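Cytochrome CH (Methylobacterium extorquens, PDB 1QN2) carries one heme c and probably serves as a small electron carrier of the cytochrome c2 type in electron transport. Local coordinates at residues P27-V32 against A94-K99; A4-K9 against V89-A94; D48-S53 against K71-T76. One frame throughout, in Å; residues are numbered along the deposited sequence.

Interactions 1 and 2 are neighbours and both use helix 86-98. They share A94, their centres lie about 11 Å apart, and they touch where Y95 CB meets G7 C at 3.7 Å. Interaction 2 crosses this helix with helix 4-10. Interaction 1 ties its C-terminal end to the loop that holds P27. Interaction 3 lies across the chain's centre from both, about 20 Å from interaction 1 and about 24 Å from interaction 2, centre to centre. The heme connects them. Interaction 1 packs on one face of the ring, and interaction 3 grips a propionate. From interaction 2, the I92 side chain comes within about 4 Å of the heme.

Interaction 1: P27-V32 against A94-K99; sequences PTLKGV and AYLKTK. With HEC (heme c), chain D.
L29 and L96 meet methyl to methyl, with L29 CD1 4.2 Å from L96 CD2. In this class I cytochrome c fold the contact joins the C-terminal helix to the loop after the CXXCH motif. The other methyl of L96 meets V32, at 4.3 Å between L96 CD1 and V32 CG1. V32 CG1 stands in the crowded position between backbone N and carbonyl carbon (chi1 70°). V32 CG2 is then anti to the backbone N and rests 3.9 Å from heme CMA. L29 spreads both methyls over the heme face, CD1 lying 3.8 Å from CHB.

P27 covers the same face further along, with CD 3.6 Å from heme C3D. Its carbonyl O is hydrogen-bonded to ND1 of H18, the CXXCH histidine and probably an axial ligand. An alanine here would probably open a gap over this pyrrole and leave the carbonyl that holds H18 freer to turn.

A type II turn runs from L29 to V32, with G31 at positive phi. It presents G31 N to the last modelled residue: G31 N donates to K99 O at 3.1 Å, nearly straight at 165°.

Interaction 2: A4-K9 against V89-A94; sequences AAAGEK and VDDIIA
G7 lies directly against the backbone of D91 and I92. G7 CA is 3.2 Å from D91 O, and its C-H points at that oxygen in a CA-H...O contact with an angle of 141° at the hydrogen. The CA atoms of G7 and I92 are 4.0 Å apart. A beta carbon on G7 would point at the other helix and clash with D91 O, so the close approach depends on glycine.

The D91 side chain lies alongside this point. Its CG is anti to the carbonyl carbon, beside the backbone N (chi1 -72°). CB rests 3.6 Å from G7 N, and OD2 comes 3.3 Å from A6 CB. One turn further along helix 86-98, A94 CB sits 3.6 Å from A4 N. A4 CB in turn lies 3.9 Å from A94 O. No hydrogen bond joins the two segments; the contact is backbone of G7 against D91 and I92, with the alanine methyls and the D91 side chain beside it.

This is the N-terminal to C-terminal helix crossing that marks the cytochrome c fold. The axes of 4-9 and 89-94 pass 6.7 Å apart, at close to a right angle (101°).

D3, just ahead of the first helix, helps to set the position of D91. D91 OD1 accepts a hydrogen bond from D3 N, while D3 OD2 accepts one from A6 N. Further out, contact between the helices continues through Y95 on E8 and T98 on A4. I92 directs its CB away from helix 4-10. Its side chain packs on L66 and I83 and touches the heme. I93 packs on L62 of helix 59-67, and V89 lies on K63 of the same helix and on I83.

Interaction 3: D48-S53 against K71-T76; sequences DALKKS and KKVPGT. With HEC (heme c), chain D.
V73 turns CG1 anti to its backbone N (chi1 178°), which sets its two methyls on two different residues of helix 48-53. CG1 presses on A49, 3.8 Å from A49 CB. CG2 meets L50 CD1 at 4.0 Å, where the two side chains cross at about a right angle. T76 likewise has OG1 anti to its backbone N (chi1 172°). This brings OG1 to the heme propionate, where it donates a hydrogen bond to O1D at 2.5 Å. T76 OG1 also accepts from M78 N, so two bonds hold its rotation.

Between V73 and T76 the chain makes a type II beta turn, closed by a bond from T76 N to V73 O. A49 CB packs against the turn's backbone and lies 3.4 Å from P74 O. G75 has the positive phi that suits glycine. Water 2 takes a hydrogen bond from A49 N at 2.9 Å and gives a weak one to G75 O.

L50 borders the same propionate, with CB 3.7 Å from heme O1D. S47 OG accepts from L50 N and is also hydrogen-bonded to the heme. The T76 hydroxyl would probably help to steady the charge of this propionate in the heme pocket of this cytochrome c.

L50 O is gripped twice. S53 OG donates to it at 2.6 Å, in the carbonyl plane and on a lone pair, and S53 N donates as well. On the exposed side K52 NZ forms a salt bridge to D48 OD1, meeting it from above the carboxylate plane.

V73 and T76 also pack on W65 of helix 59-67, and K72 NZ is bound by D61 and Q64 of that helix. Helix 48-53 is thus joined through the turn to helices 69-72 and 59-67.

Interaction 1: P27-V32 against A94-K99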
loop_
_atom_site.group_PDB
_atom_site.type_symbol
_atom_site.label_atom_id
_atom_site.label_comp_id
_atom_site.label_asym_id
_atom_site.label_seq_id
_atom_site.Cartn_x
_atom_site.Cartn_y
_atom_site.Cartn_z
ATOM N N PRO A 27 -1.096 -8.469 2.959
ATOM C CA PRO A 27 -1.506 -9.136 1.714
ATOM C C PRO A 27 -0.487 -8.936 0.597
ATOM O O PRO A 27 0.380 -8.071 0.694
ATOM C CB PRO A 27 -2.792 -8.360 1.349
ATOM C CG PRO A 27 -2.443 -6.960 1.803
ATOM C CD PRO A 27 -1.813 -7.201 3.167
ATOM N N THR A 28 -0.627 -9.744 -0.455
ATOM C CA THR A 28 0.312 -9.569 -1.597
ATOM C C THR A 28 -0.098 -8.234 -2.273
ATOM O O THR A 28 -1.301 -7.945 -2.269
ATOM C CB THR A 28 0.099 -10.693 -2.633
ATOM O OG1 THR A 28 0.779 -10.353 -3.850
ATOM C CG2 THR A 28 -1.382 -10.867 -2.927
ATOM N N LEU A 29 0.866 -7.484 -2.778
ATOM C CA LEU A 29 0.581 -6.200 -3.421
ATOM C C LEU A 29 0.524 -6.327 -4.929
ATOM O O LEU A 29 0.521 -5.332 -5.663
ATOM C CB LEU A 29 1.646 -5.171 -3.015
ATOM C CG LEU A 29 1.592 -4.870 -1.508
ATOM C CD1 LEU A 29 2.521 -3.752 -1.108
ATOM C CD2 LEU A 29 0.148 -4.607 -1.086
ATOM N N LYS A 30 0.465 -7.561 -5.428
ATOM C CA LYS A 30 0.404 -7.706 -6.891
ATOM C C LYS A 30 -0.852 -7.049 -7.441
ATOM O O LYS A 30 -1.964 -7.336 -6.997
ATOM C CB LYS A 30 0.465 -9.176 -7.282
ATOM C CG LYS A 30 0.404 -9.453 -8.784
ATOM C CD LYS A 30 0.452 -10.957 -9.028
ATOM C CE LYS A 30 0.138 -11.319 -10.468
ATOM N NZ LYS A 30 -0.332 -12.730 -10.596
ATOM N N GLY A 31 -0.661 -6.161 -8.413
ATOM C CA GLY A 31 -1.765 -5.471 -9.043
ATOM C C GLY A 31 -2.603 -4.617 -8.116
ATOM O O GLY A 31 -3.800 -4.418 -8.330
ATOM N N VAL A 32 -1.981 -4.088 -7.066
ATOM C CA VAL A 32 -2.716 -3.261 -6.121
ATOM C C VAL A 32 -3.036 -1.886 -6.659
ATOM O O VAL A 32 -4.022 -1.259 -6.251
ATOM C CB VAL A 32 -1.964 -3.135 -4.781
ATOM C CG1 VAL A 32 -0.712 -2.280 -4.974
ATOM C CG2 VAL A 32 -2.930 -2.536 -3.753
ATOM N N ALA A 94 5.586 4.582 -7.890
ATOM C CA ALA A 94 6.076 4.250 -9.262
ATOM C C ALA A 94 6.520 2.786 -9.265
ATOM O O ALA A 94 6.360 2.018 -10.212
ATOM C CB ALA A 94 7.296 5.148 -9.524
ATOM N N TYR A 95 7.102 2.382 -8.137
ATOM C CA TYR A 95 7.574 1.003 -8.021
ATOM C C TYR A 95 6.431 0.012 -8.049
ATOM O O TYR A 95 6.502 -1.007 -8.742
ATOM C CB TYR A 95 8.433 0.842 -6.774
ATOM C CG TYR A 95 8.807 -0.591 -6.473
ATOM C CD1 TYR A 95 9.514 -1.332 -7.418
ATOM C CD2 TYR A 95 8.448 -1.203 -5.280
ATOM C CE1 TYR A 95 9.849 -2.644 -7.164
ATOM C CE2 TYR A 95 8.807 -2.516 -5.005
ATOM C CZ TYR A 95 9.501 -3.229 -5.967
ATOM O OH TYR A 95 9.854 -4.545 -5.773
ATOM N N LEU A 96 5.359 0.297 -7.307
ATOM C CA LEU A 96 4.192 -0.560 -7.239
ATOM C C LEU A 96 3.550 -0.768 -8.600
ATOM O O LEU A 96 3.047 -1.845 -8.915
ATOM C CB LEU A 96 3.154 0.024 -6.266
ATOM C CG LEU A 96 3.519 0.082 -4.785
ATOM C CD1 LEU A 96 2.324 0.642 -3.986
ATOM C CD2 LEU A 96 3.874 -1.303 -4.275
ATOM N N LYS A 97 3.563 0.284 -9.416
ATOM C CA LYS A 97 2.972 0.182 -10.743
ATOM C C LYS A 97 3.698 -0.858 -11.588
ATOM O O LYS A 97 3.095 -1.500 -12.451
ATOM C CB LYS A 97 2.984 1.544 -11.442
ATOM C CG LYS A 97 1.981 2.545 -10.890
ATOM C CD LYS A 97 1.921 3.784 -11.760
ATOM C CE LYS A 97 1.044 4.885 -11.232
ATOM N NZ LYS A 97 1.069 6.068 -12.146
ATOM N N THR A 98 4.994 -1.042 -11.339
ATOM C CA THR A 98 5.759 -2.014 -12.107
ATOM C C THR A 98 5.374 -3.444 -11.759
ATOM O O THR A 98 5.675 -4.349 -12.538
ATOM C CB THR A 98 7.269 -1.844 -11.953
ATOM O OG1 THR A 98 7.704 -2.341 -10.684
ATOM C CG2 THR A 98 7.706 -0.410 -12.138
ATOM N N LYS A 99 4.737 -3.630 -10.611
ATOM C CA LYS A 99 4.319 -4.953 -10.165
ATOM C C LYS A 99 2.894 -5.265 -10.578
ATOM O O LYS A 99 1.966 -5.340 -9.782
ATOM C CB LYS A 99 4.498 -5.096 -8.657
ATOM C CG LYS A 99 5.731 -5.894 -8.268
ATOM C CD LYS A 99 7.010 -5.239 -8.775
ATOM C CE LYS A 99 8.103 -6.307 -8.884
ATOM N NZ LYS A 99 7.463 -7.646 -9.070
HETATM FE FE HEC D . 0.946 -2.585 4.200
HETATM C CHA HEC D . -2.363 -3.255 3.593
HETATM C CHB HEC D . 1.173 -0.967 1.169
HETATM C CHC HEC D . 4.035 -1.322 5.100
HETATM C CHD HEC D . 0.939 -4.614 6.888
HETATM N NA HEC D . -0.364 -2.202 2.628
HETATM C C1A HEC D . -1.700 -2.542 2.603
HETATM C C2A HEC D . -2.207 -2.036 1.440
HETATM C C3A HEC D . -1.222 -1.396 0.756
HETATM C C4A HEC D . -0.066 -1.496 1.500
HETATM C CMA HEC D . -1.512 -0.736 -0.587
HETATM C CAA HEC D . -3.632 -2.163 0.958
HETATM C CBA HEC D . -3.744 -3.404 0.071
HETATM C CGA HEC D . -5.168 -3.784 -0.315
HETATM O O1A HEC D . -6.121 -2.968 -0.240
HETATM O O2A HEC D . -5.307 -4.766 -1.095
HETATM N NB HEC D . 2.386 -1.400 3.281
HETATM C C1B HEC D . 2.260 -0.887 2.016
HETATM C C2B HEC D . 3.491 -0.372 1.679
HETATM C C3B HEC D . 4.282 -0.368 2.805
HETATM C C4B HEC D . 3.610 -1.080 3.792
HETATM C CMB HEC D . 3.949 0.316 0.404
HETATM C CAB HEC D . 5.526 0.264 2.888
HETATM C CBB HEC D . 5.634 1.658 2.871
HETATM N NC HEC D . 2.258 -2.887 5.767
HETATM C C1C HEC D . 3.497 -2.322 5.905
HETATM C C2C HEC D . 4.082 -2.950 6.982
HETATM C C3C HEC D . 3.229 -3.903 7.478
HETATM C C4C HEC D . 2.074 -3.837 6.728
HETATM C CMC HEC D . 5.442 -2.828 7.648
HETATM C CAC HEC D . 3.489 -4.755 8.556
HETATM C CBC HEC D . 3.930 -4.307 9.805
HETATM N ND HEC D . -0.496 -3.765 5.086
HETATM C C1D HEC D . -0.260 -4.465 6.223
HETATM C C2D HEC D . -1.470 -5.019 6.592
HETATM C C3D HEC D . -2.387 -4.657 5.660
HETATM C C4D HEC D . -1.805 -3.849 4.716
HETATM C CMD HEC D . -1.874 -5.899 7.761
HETATM C CAD HEC D . -3.865 -4.998 5.688
HETATM C CBD HEC D . -4.463 -3.736 6.339
HETATM C CGD HEC D . -5.910 -3.924 6.786
HETATM O O1D HEC D . -6.421 -2.981 7.450
HETATM O O2D HEC D . -6.598 -4.911 6.445
HETATM O O HOH W 1 1.859 -3.341 -7.215
#

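Interaction 2: A4-K9 against V89-A94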
loop_
_atom_site.group_PDB
_atom_site.type_symbol
_atom_site.label_atom_id
_atom_site.label_comp_id
_atom_site.label_asym_id
_atom_site.label_seq_id
_atom_site.Cartn_x
_atom_site.Cartn_y
_atom_site.Cartn_z
ATOM N N ALA A 4 10.704 4.479 -10.317
ATOM C CA ALA A 4 10.652 3.099 -9.890
ATOM C C ALA A 4 11.903 2.623 -9.196
ATOM O O ALA A 4 11.831 1.906 -8.186
ATOM C CB ALA A 4 10.222 2.179 -11.010
ATOM N N ALA A 5 13.076 3.002 -9.697
ATOM C CA ALA A 5 14.335 2.592 -9.089
ATOM C C ALA A 5 14.431 3.093 -7.655
ATOM O O ALA A 5 14.740 2.347 -6.723
ATOM C CB ALA A 5 15.518 3.097 -9.906
ATOM N N ALA A 6 14.165 4.384 -7.469
ATOM C CA ALA A 6 14.237 4.910 -6.092
ATOM C C ALA A 6 13.164 4.213 -5.237
ATOM O O ALA A 6 13.393 3.916 -4.067
ATOM C CB ALA A 6 13.994 6.411 -6.116
ATOM N N GLY A 7 12.015 3.950 -5.846
ATOM C CA GLY A 7 10.930 3.294 -5.130
ATOM C C GLY A 7 11.281 1.897 -4.666
ATOM O O GLY A 7 10.882 1.469 -3.580
ATOM N N GLU A 8 12.032 1.170 -5.494
ATOM C CA GLU A 8 12.420 -0.195 -5.115
ATOM C C GLU A 8 13.277 -0.154 -3.856
ATOM O O GLU A 8 13.202 -1.021 -2.991
ATOM C CB GLU A 8 13.194 -0.858 -6.260
ATOM C CG GLU A 8 13.346 -2.357 -6.126
ATOM C CD GLU A 8 14.564 -2.770 -5.332
ATOM O OE1 GLU A 8 15.506 -1.958 -5.196
ATOM O OE2 GLU A 8 14.594 -3.915 -4.828
ATOM N N LYS A 9 14.095 0.893 -3.771
ATOM C CA LYS A 9 14.962 1.056 -2.609
ATOM C C LYS A 9 14.159 1.494 -1.382
ATOM O O LYS A 9 14.429 1.035 -0.267
ATOM C CB LYS A 9 16.037 2.114 -2.917
ATOM C CG LYS A 9 17.116 2.193 -1.854
ATOM C CD LYS A 9 18.451 2.599 -2.464
ATOM C CE LYS A 9 19.541 2.659 -1.406
ATOM N NZ LYS A 9 19.785 4.053 -0.939
ATOM N N VAL A 89 7.186 8.769 -1.177
ATOM C CA VAL A 89 5.895 8.119 -1.395
ATOM C C VAL A 89 5.634 7.941 -2.893
ATOM O O VAL A 89 5.177 6.880 -3.320
ATOM C CB VAL A 89 4.745 8.963 -0.796
ATOM C CG1 VAL A 89 3.405 8.428 -1.287
ATOM C CG2 VAL A 89 4.800 8.924 0.727
ATOM N N ASP A 90 5.915 8.981 -3.669
ATOM C CA ASP A 90 5.713 8.939 -5.117
ATOM C C ASP A 90 6.606 7.836 -5.725
ATOM O O ASP A 90 6.139 7.094 -6.584
ATOM C CB ASP A 90 6.101 10.276 -5.747
ATOM C CG ASP A 90 5.028 11.331 -5.697
ATOM O OD1 ASP A 90 3.827 10.996 -5.653
ATOM O OD2 ASP A 90 5.391 12.530 -5.705
ATOM N N ASP A 91 7.845 7.770 -5.251
ATOM C CA ASP A 91 8.792 6.756 -5.756
ATOM C C ASP A 91 8.243 5.361 -5.501
ATOM O O ASP A 91 8.251 4.479 -6.359
ATOM C CB ASP A 91 10.150 6.930 -5.078
ATOM C CG ASP A 91 10.859 8.184 -5.582
ATOM O OD1 ASP A 91 10.436 8.699 -6.631
ATOM O OD2 ASP A 91 11.819 8.632 -4.931
ATOM N N ILE A 92 7.740 5.165 -4.282
ATOM C CA ILE A 92 7.170 3.856 -3.948
ATOM C C ILE A 92 6.014 3.532 -4.878
ATOM O O ILE A 92 5.870 2.411 -5.374
ATOM C CB ILE A 92 6.704 3.830 -2.481
ATOM C CG1 ILE A 92 7.913 3.875 -1.550
ATOM C CG2 ILE A 92 5.839 2.614 -2.207
ATOM C CD1 ILE A 92 7.697 3.850 -0.076
ATOM N N ILE A 93 5.159 4.520 -5.152
ATOM C CA ILE A 93 4.031 4.269 -6.047
ATOM C C ILE A 93 4.506 3.938 -7.450
ATOM O O ILE A 93 3.941 3.108 -8.172
ATOM C CB ILE A 93 3.046 5.445 -6.067
ATOM C CG1 ILE A 93 2.402 5.609 -4.671
ATOM C CG2 ILE A 93 1.960 5.227 -7.104
ATOM C CD1 ILE A 93 1.828 6.984 -4.411
ATOM N N ALA A 94 5.586 4.582 -7.890
ATOM C CA ALA A 94 6.076 4.250 -9.262
ATOM C C ALA A 94 6.520 2.786 -9.265
ATOM O O ALA A 94 6.360 2.018 -10.212
ATOM C CB ALA A 94 7.296 5.148 -9.524
#

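Interaction 3: D48-S53 against K71-T76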
loop_
_atom_site.group_PDB
_atom_site.type_symbol
_atom_site.label_atom_id
_atom_site.label_comp_id
_atom_site.label_asym_id
_atom_site.label_seq_id
_atom_site.Cartn_x
_atom_site.Cartn_y
_atom_site.Cartn_z
ATOM N N ASP A 48 -12.177 -4.837 9.075
ATOM C CA ASP A 48 -13.478 -4.348 8.582
ATOM C C ASP A 48 -13.319 -2.931 8.031
ATOM O O ASP A 48 -13.961 -2.534 7.060
ATOM C CB ASP A 48 -14.481 -4.327 9.743
ATOM C CG ASP A 48 -15.392 -5.542 9.725
ATOM O OD1 ASP A 48 -16.106 -5.736 8.721
ATOM O OD2 ASP A 48 -15.386 -6.292 10.720
ATOM N N ALA A 49 -12.444 -2.176 8.690
ATOM C CA ALA A 49 -12.191 -0.797 8.303
ATOM C C ALA A 49 -11.746 -0.664 6.866
ATOM O O ALA A 49 -12.289 0.128 6.084
ATOM C CB ALA A 49 -11.211 -0.139 9.256
ATOM N N LEU A 50 -10.732 -1.435 6.463
ATOM C CA LEU A 50 -10.294 -1.299 5.064
ATOM C C LEU A 50 -11.320 -1.827 4.098
ATOM O O LEU A 50 -11.655 -1.224 3.069
ATOM C CB LEU A 50 -8.955 -2.045 4.882
ATOM C CG LEU A 50 -8.265 -1.657 3.555
ATOM C CD1 LEU A 50 -8.097 -0.140 3.495
ATOM C CD2 LEU A 50 -6.861 -2.279 3.520
ATOM N N LYS A 51 -11.858 -3.016 4.382
ATOM C CA LYS A 51 -12.838 -3.561 3.456
ATOM C C LYS A 51 -14.051 -2.702 3.266
ATOM O O LYS A 51 -14.647 -2.676 2.174
ATOM C CB LYS A 51 -13.141 -5.006 3.725
ATOM C CG LYS A 51 -14.367 -5.399 4.482
ATOM C CD LYS A 51 -14.493 -6.923 4.529
ATOM C CE LYS A 51 -13.149 -7.535 4.913
ATOM N NZ LYS A 51 -12.534 -8.280 3.781
ATOM N N LYS A 52 -14.488 -1.953 4.278
ATOM C CA LYS A 52 -15.671 -1.109 4.117
ATOM C C LYS A 52 -15.318 0.307 3.689
ATOM O O LYS A 52 -16.218 1.135 3.477
ATOM C CB LYS A 52 -16.458 -1.065 5.442
ATOM C CG LYS A 52 -16.905 -2.399 5.977
ATOM C CD LYS A 52 -18.387 -2.659 5.833
ATOM C CE LYS A 52 -18.762 -4.080 6.246
ATOM N NZ LYS A 52 -18.682 -4.267 7.721
ATOM N N SER A 53 -14.033 0.612 3.556
ATOM C CA SER A 53 -13.584 1.936 3.169
ATOM C C SER A 53 -14.154 2.365 1.821
ATOM O O SER A 53 -14.387 3.549 1.610
ATOM C CB SER A 53 -12.045 1.971 3.099
ATOM O OG SER A 53 -11.622 1.189 1.977
ATOM N N LYS A 71 -4.595 7.382 9.721
ATOM C CA LYS A 71 -5.429 8.590 9.590
ATOM C C LYS A 71 -6.320 8.467 8.359
ATOM O O LYS A 71 -7.413 9.017 8.300
ATOM C CB LYS A 71 -4.535 9.823 9.477
ATOM C CG LYS A 71 -5.249 11.068 8.981
ATOM C CD LYS A 71 -4.245 12.069 8.427
ATOM C CE LYS A 71 -4.931 13.317 7.900
ATOM N NZ LYS A 71 -4.258 14.563 8.360
ATOM N N LYS A 72 -5.835 7.729 7.363
ATOM C CA LYS A 72 -6.602 7.541 6.121
ATOM C C LYS A 72 -7.714 6.520 6.350
ATOM O O LYS A 72 -8.834 6.634 5.854
ATOM C CB LYS A 72 -5.637 6.981 5.045
ATOM C CG LYS A 72 -6.322 6.715 3.705
ATOM C CD LYS A 72 -6.989 7.996 3.213
ATOM C CE LYS A 72 -7.462 7.800 1.776
ATOM N NZ LYS A 72 -8.081 9.057 1.273
ATOM N N VAL A 73 -7.370 5.491 7.113
ATOM C CA VAL A 73 -8.352 4.440 7.399
ATOM C C VAL A 73 -8.294 4.061 8.874
ATOM O O VAL A 73 -7.685 3.070 9.271
ATOM C CB VAL A 73 -8.097 3.185 6.541
ATOM C CG1 VAL A 73 -9.138 2.112 6.932
ATOM C CG2 VAL A 73 -8.301 3.523 5.046
ATOM N N PRO A 74 -8.947 4.890 9.704
ATOM C CA PRO A 74 -8.924 4.567 11.138
ATOM C C PRO A 74 -9.384 3.131 11.363
ATOM O O PRO A 74 -10.412 2.701 10.844
ATOM C CB PRO A 74 -9.930 5.556 11.733
ATOM C CG PRO A 74 -9.863 6.725 10.785
ATOM C CD PRO A 74 -9.758 6.072 9.393
ATOM N N GLY A 75 -8.587 2.402 12.136
ATOM C CA GLY A 75 -8.895 1.025 12.427
ATOM C C GLY A 75 -8.214 0.011 11.534
ATOM O O GLY A 75 -8.434 -1.192 11.706
ATOM N N THR A 76 -7.377 0.435 10.585
ATOM C CA THR A 76 -6.709 -0.567 9.741
ATOM C C THR A 76 -5.754 -1.417 10.564
ATOM O O THR A 76 -5.226 -0.978 11.595
ATOM C CB THR A 76 -5.884 0.140 8.628
ATOM O OG1 THR A 76 -5.105 -0.856 7.935
ATOM C CG2 THR A 76 -4.936 1.145 9.262
HETATM FE FE HEC D . 0.946 -2.585 4.200
HETATM C CHA HEC D . -2.363 -3.255 3.593
HETATM C CHB HEC D . 1.173 -0.967 1.169
HETATM C CHC HEC D . 4.035 -1.322 5.100
HETATM C CHD HEC D . 0.939 -4.614 6.888
HETATM N NA HEC D . -0.364 -2.202 2.628
HETATM C C1A HEC D . -1.700 -2.542 2.603
HETATM C C2A HEC D . -2.207 -2.036 1.440
HETATM C C3A HEC D . -1.222 -1.396 0.756
HETATM C C4A HEC D . -0.066 -1.496 1.500
HETATM C CMA HEC D . -1.512 -0.736 -0.587
HETATM C CAA HEC D . -3.632 -2.163 0.958
HETATM C CBA HEC D . -3.744 -3.404 0.071
HETATM C CGA HEC D . -5.168 -3.784 -0.315
HETATM O O1A HEC D . -6.121 -2.968 -0.240
HETATM O O2A HEC D . -5.307 -4.766 -1.095
HETATM N NB HEC D . 2.386 -1.400 3.281
HETATM C C1B HEC D . 2.260 -0.887 2.016
HETATM C C2B HEC D . 3.491 -0.372 1.679
HETATM C C3B HEC D . 4.282 -0.368 2.805
HETATM C C4B HEC D . 3.610 -1.080 3.792
HETATM C CMB HEC D . 3.949 0.316 0.404
HETATM C CAB HEC D . 5.526 0.264 2.888
HETATM C CBB HEC D . 5.634 1.658 2.871
HETATM N NC HEC D . 2.258 -2.887 5.767
HETATM C C1C HEC D . 3.497 -2.322 5.905
HETATM C C2C HEC D . 4.082 -2.950 6.982
HETATM C C3C HEC D . 3.229 -3.903 7.478
HETATM C C4C HEC D . 2.074 -3.837 6.728
HETATM C CMC HEC D . 5.442 -2.828 7.648
HETATM C CAC HEC D . 3.489 -4.755 8.556
HETATM C CBC HEC D . 3.930 -4.307 9.805
HETATM N ND HEC D . -0.496 -3.765 5.086
HETATM C C1D HEC D . -0.260 -4.465 6.223
HETATM C C2D HEC D . -1.470 -5.019 6.592
HETATM C C3D HEC D . -2.387 -4.657 5.660
HETATM C C4D HEC D . -1.805 -3.849 4.716
HETATM C CMD HEC D . -1.874 -5.899 7.761
HETATM C CAD HEC D . -3.865 -4.998 5.688
HETATM C CBD HEC D . -4.463 -3.736 6.339
HETATM C CGD HEC D . -5.910 -3.924 6.786
HETATM O O1D HEC D . -6.421 -2.981 7.450
HETATM O O2D HEC D . -6.598 -4.911 6.445
HETATM O O HOH W 2 -11.529 -2.777 11.347
#